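Local coordinates for protein Sqt1 (Chaetomium thermophilum, PDB 4ZOY) that probably serves as a dedicated WD40-repeat chaperone that captures a nascent ribosomal protein during its translation, in support of ribosome biogenesis, at residues 88-94 against 107-113; 244-248 against 273-277. All blocks are in the same frame, centred on the assembly; numbering follows the deposited sequence.

How the contacts relate
The chain builds a beta-propeller of eight four-stranded blades, the N-terminal strand 9-11 completing the sheet of the last strands. Contact 1 comes first: residues 88-94, the connector from strand 83-85 into strand 92-97, meet residues 107-113, closing the hairpin 92-97/104-109 and tying the entry of this blade to the turn before strand 114-120. Three blades later, contact 2 joins the connector after strand 235-239 to strand 273-277, with strands 252-257 and 263-268 in the intervening loop. The two are in series, neither nested nor crossed, with nearest atoms about 21 Å apart. Both fasten a blade-to-blade connector onto the blade it enters, contact 1 by polar bonds, contact 2 mostly by packing.

Contact 1 of 2, residues 88-94 against 107-113; sequences HTDSINA and SGGMDGR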
# COMPACT_ATOMS: atom_id res chain seq x y z
N HIS A 88 20.47 -1.95 7.11
CA HIS A 88 20.25 -1.15 5.92
C HIS A 88 21.17 0.06 5.93
O HIS A 88 21.23 0.80 6.91
CB HIS A 88 18.79 -0.73 5.80
CG HIS A 88 17.87 -1.85 5.44
ND1 HIS A 88 17.68 -2.27 4.14
CD2 HIS A 88 17.08 -2.64 6.21
CE1 HIS A 88 16.83 -3.27 4.13
NE2 HIS A 88 16.44 -3.51 5.36
N THR A 89 21.88 0.26 4.82
CA THR A 89 22.87 1.32 4.71
C THR A 89 22.26 2.55 4.05
O THR A 89 22.94 3.56 3.82
CB THR A 89 24.09 0.85 3.91
OG1 THR A 89 23.67 0.31 2.65
CG2 THR A 89 24.83 -0.24 4.69
N ASP A 90 20.97 2.47 3.75
CA ASP A 90 20.22 3.60 3.24
C ASP A 90 18.80 3.39 3.77
O ASP A 90 18.53 2.36 4.37
CB ASP A 90 20.26 3.66 1.71
CG ASP A 90 19.97 5.04 1.16
OD1 ASP A 90 19.44 5.90 1.89
OD2 ASP A 90 20.27 5.27 -0.04
N SER A 91 17.92 4.36 3.54
CA SER A 91 16.58 4.36 4.14
C SER A 91 15.79 3.08 3.94
O SER A 91 15.80 2.52 2.85
CB SER A 91 15.76 5.51 3.58
OG SER A 91 16.46 6.74 3.72
N ILE A 92 15.11 2.62 4.98
CA ILE A 92 14.11 1.57 4.78
C ILE A 92 12.89 2.20 4.11
O ILE A 92 12.35 3.19 4.59
CB ILE A 92 13.69 0.89 6.08
CG1 ILE A 92 14.89 0.17 6.71
CG2 ILE A 92 12.54 -0.09 5.80
CD1 ILE A 92 14.59 -0.59 7.99
N ASN A 93 12.47 1.62 2.99
CA ASN A 93 11.43 2.20 2.15
C ASN A 93 10.19 1.32 2.06
O ASN A 93 9.12 1.77 1.62
CB ASN A 93 11.99 2.44 0.74
CG ASN A 93 11.16 3.41 -0.06
OD1 ASN A 93 10.73 4.44 0.45
ND2 ASN A 93 10.93 3.09 -1.32
N ALA A 94 10.33 0.07 2.48
CA ALA A 94 9.26 -0.91 2.39
C ALA A 94 9.37 -1.91 3.53
O ALA A 94 10.48 -2.29 3.92
CB ALA A 94 9.33 -1.63 1.04
N SER A 107 12.17 -6.42 5.35
CA SER A 107 12.46 -5.01 5.16
C SER A 107 13.16 -4.78 3.82
O SER A 107 13.94 -5.61 3.36
CB SER A 107 13.30 -4.47 6.32
OG SER A 107 14.52 -5.19 6.43
N GLY A 108 12.86 -3.65 3.19
CA GLY A 108 13.41 -3.34 1.89
C GLY A 108 13.91 -1.92 1.86
O GLY A 108 13.22 -1.00 2.27
N GLY A 109 15.14 -1.74 1.38
CA GLY A 109 15.75 -0.43 1.46
C GLY A 109 16.05 0.28 0.16
O GLY A 109 16.02 -0.31 -0.93
N MET A 110 16.37 1.56 0.29
CA MET A 110 16.89 2.37 -0.80
C MET A 110 18.31 1.92 -1.15
O MET A 110 18.92 2.43 -2.09
CB MET A 110 16.86 3.85 -0.42
CG MET A 110 15.45 4.40 -0.25
SD MET A 110 14.57 4.38 -1.82
CE MET A 110 15.59 5.51 -2.76
N ASP A 111 18.83 0.97 -0.38
CA ASP A 111 20.09 0.32 -0.68
C ASP A 111 19.88 -0.95 -1.50
O ASP A 111 20.84 -1.63 -1.87
CB ASP A 111 20.86 -0.01 0.61
CG ASP A 111 20.02 -0.78 1.64
OD1 ASP A 111 18.88 -1.20 1.33
OD2 ASP A 111 20.52 -0.99 2.76
N GLY A 112 18.62 -1.28 -1.78
CA GLY A 112 18.31 -2.46 -2.56
C GLY A 112 18.31 -3.74 -1.74
O GLY A 112 18.01 -4.83 -2.25
N ARG A 113 18.65 -3.64 -0.46
CA ARG A 113 18.68 -4.81 0.40
C ARG A 113 17.28 -5.24 0.81
O ARG A 113 16.46 -4.42 1.23
CB ARG A 113 19.50 -4.55 1.66
CG ARG A 113 20.96 -4.24 1.40
CD ARG A 113 21.68 -3.98 2.72
NE ARG A 113 22.80 -3.05 2.54
CZ ARG A 113 24.04 -3.43 2.26
NH1 ARG A 113 24.32 -4.72 2.13
NH2 ARG A 113 24.99 -2.53 2.11
O HOH W 1 21.91 3.52 -1.31
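The imidazole of His88 lies along the Gly108-Gly109 backbone, with its CE1 3.6 Å from Gly109 N, and forms the centre of the hydrogen-bond network characteristic of a WD40 repeat. ND1 donates to Asp111 OD1 at 3.2 Å, while NE2 and Ser107 OG share a hydrogen bond of 2.8 Å; Tyr117 on strand 114-120, which touches Ser107, occupies the position of the tryptophan in the canonical His-Asp-Ser-Trp tetrad. A side chain on Gly109 would collide with ND1, so glycine leaves room for the ring. Asp111 sits in the type I turn Gly109-Gly112 and binds both ways: OD2 accepts from Thr89 N (2.8 Å), fixing the connector, and OD1 accepts from Arg113 N (3.0 Å) in an Asx turn. Arg113 NE makes a salt bridge to Asp111 OD2 at 3.1 Å, its NH2 donates to Thr89 OG1 at 3.2 Å, and its NH1 pairs with Glu135. Beyond the network the connector becomes strand 92-94, antiparallel to 107-109, after Met110 N donates to Ser91 O (2.8 Å). A classic bulge shifts the register here: Asn93 N at 2.8 Å and Ala94 N at 3.1 Å both donate to Gly108 O.

Contact 2 of 2, residues 244-248 against 273-277; sequences QRFAV and IKIVG
In this blade of the WD40 propeller, strand 273-277 is third of four, and one sheet face receives the connector 244-248, which leads from strand 235-239 of the preceding blade to strand 252-257. The two segments form no beta bridge: the CA atoms of Phe246 and Lys274 are 6.9 Å apart, those of Val248 and Ile273 8.3 Å. The connector is turn-like from Gln244 to Phe246 (phi/psi -58/-32, -79/-12, -108/-32) and extended at Ala247 and Val248 (-56/125, -112/102), whereas the strand stays extended throughout, psi between 123° and 146°. Ile273 directs its CA-to-CB bond away from the connector. Lys274 points toward it and contributes the largest share of the buried area. With chi angles m, m, t, t, its chain runs between Phe246 and Val248: CB is 4.0 Å from Phe246 CE1, CG 4.1 Å from Val248 CG2 and CE 3.6 Å from Phe246 O. Lys274 NZ donates to Arg245 O at 2.9 Å and also bonds Ser323 on strand 320-324. The like-charged Arg245 NH1 lies 4.3 Å from Lys274 NZ, the guanidinium presenting a face to it. Ile275 again turns away, as strand geometry requires. Val276 returns to the connector side and touches the ring of Phe246, whose t rotamer (chi2 72°) sends it into an apolar pocket between the blades, against Leu214 and Leu239 of the preceding one and Val266 and Ile320 of this one. With Val276 in rotamer t, its CG2 lies 3.9 Å from Phe246 CE1.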
# COMPACT_ATOMS: atom_id res chain seq x y z
N GLN A 244 -2.11 4.56 -27.50
CA GLN A 244 -2.58 5.94 -27.35
C GLN A 244 -3.77 6.10 -26.40
O GLN A 244 -3.92 7.13 -25.74
CB GLN A 244 -2.96 6.51 -28.72
CG GLN A 244 -1.77 6.90 -29.59
CD GLN A 244 -2.15 7.17 -31.03
OE1 GLN A 244 -3.16 6.65 -31.52
NE2 GLN A 244 -1.36 7.98 -31.71
N ARG A 245 -4.62 5.09 -26.35
CA ARG A 245 -5.81 5.14 -25.53
C ARG A 245 -5.44 4.87 -24.06
O ARG A 245 -6.23 5.13 -23.14
CB ARG A 245 -6.86 4.15 -26.06
CG ARG A 245 -8.03 3.88 -25.16
CD ARG A 245 -8.68 5.20 -24.79
NE ARG A 245 -9.75 5.01 -23.83
CZ ARG A 245 -10.51 5.98 -23.35
NH1 ARG A 245 -10.29 7.24 -23.73
NH2 ARG A 245 -11.48 5.71 -22.48
N PHE A 246 -4.22 4.41 -23.84
CA PHE A 246 -3.77 4.05 -22.50
C PHE A 246 -2.78 5.05 -21.92
O PHE A 246 -2.74 5.26 -20.71
CB PHE A 246 -3.13 2.66 -22.50
CG PHE A 246 -2.64 2.24 -21.15
CD1 PHE A 246 -3.56 1.88 -20.17
CD2 PHE A 246 -1.28 2.21 -20.85
CE1 PHE A 246 -3.15 1.50 -18.91
CE2 PHE A 246 -0.86 1.82 -19.57
CZ PHE A 246 -1.80 1.47 -18.61
N ALA A 247 -1.97 5.64 -22.79
CA ALA A 247 -0.83 6.45 -22.38
C ALA A 247 -1.19 7.60 -21.44
O ALA A 247 -2.04 8.43 -21.76
CB ALA A 247 -0.11 6.99 -23.61
N VAL A 248 -0.54 7.63 -20.29
CA VAL A 248 -0.70 8.73 -19.35
C VAL A 248 0.60 9.52 -19.30
O VAL A 248 1.56 9.09 -18.68
CB VAL A 248 -1.08 8.24 -17.94
CG1 VAL A 248 -1.08 9.39 -16.95
CG2 VAL A 248 -2.44 7.58 -17.96
N ILE A 273 -6.75 8.31 -14.59
CA ILE A 273 -6.98 6.94 -14.16
C ILE A 273 -7.42 6.14 -15.37
O ILE A 273 -8.24 6.61 -16.16
CB ILE A 273 -8.06 6.86 -13.07
CG1 ILE A 273 -7.65 7.67 -11.84
CG2 ILE A 273 -8.31 5.40 -12.69
CD1 ILE A 273 -8.78 7.94 -10.90
N LYS A 274 -6.88 4.94 -15.54
CA LYS A 274 -7.33 4.03 -16.59
C LYS A 274 -7.83 2.74 -15.96
O LYS A 274 -7.20 2.21 -15.04
CB LYS A 274 -6.20 3.71 -17.58
CG LYS A 274 -5.58 4.92 -18.26
CD LYS A 274 -6.51 5.45 -19.34
CE LYS A 274 -5.95 6.70 -19.99
NZ LYS A 274 -6.82 7.13 -21.14
N ILE A 275 -8.96 2.23 -16.45
CA ILE A 275 -9.53 0.96 -16.02
C ILE A 275 -9.31 -0.07 -17.13
O ILE A 275 -9.75 0.16 -18.26
CB ILE A 275 -11.04 1.06 -15.71
CG1 ILE A 275 -11.31 2.24 -14.77
CG2 ILE A 275 -11.55 -0.25 -15.11
CD1 ILE A 275 -10.56 2.18 -13.43
N VAL A 276 -8.65 -1.18 -16.81
CA VAL A 276 -8.28 -2.19 -17.80
C VAL A 276 -8.81 -3.55 -17.39
O VAL A 276 -8.74 -3.92 -16.22
CB VAL A 276 -6.75 -2.26 -17.98
CG1 VAL A 276 -6.36 -3.34 -18.98
CG2 VAL A 276 -6.19 -0.92 -18.43
N GLY A 277 -9.36 -4.29 -18.34
CA GLY A 277 -9.88 -5.61 -18.04
C GLY A 277 -8.80 -6.67 -17.83
O GLY A 277 -7.74 -6.63 -18.46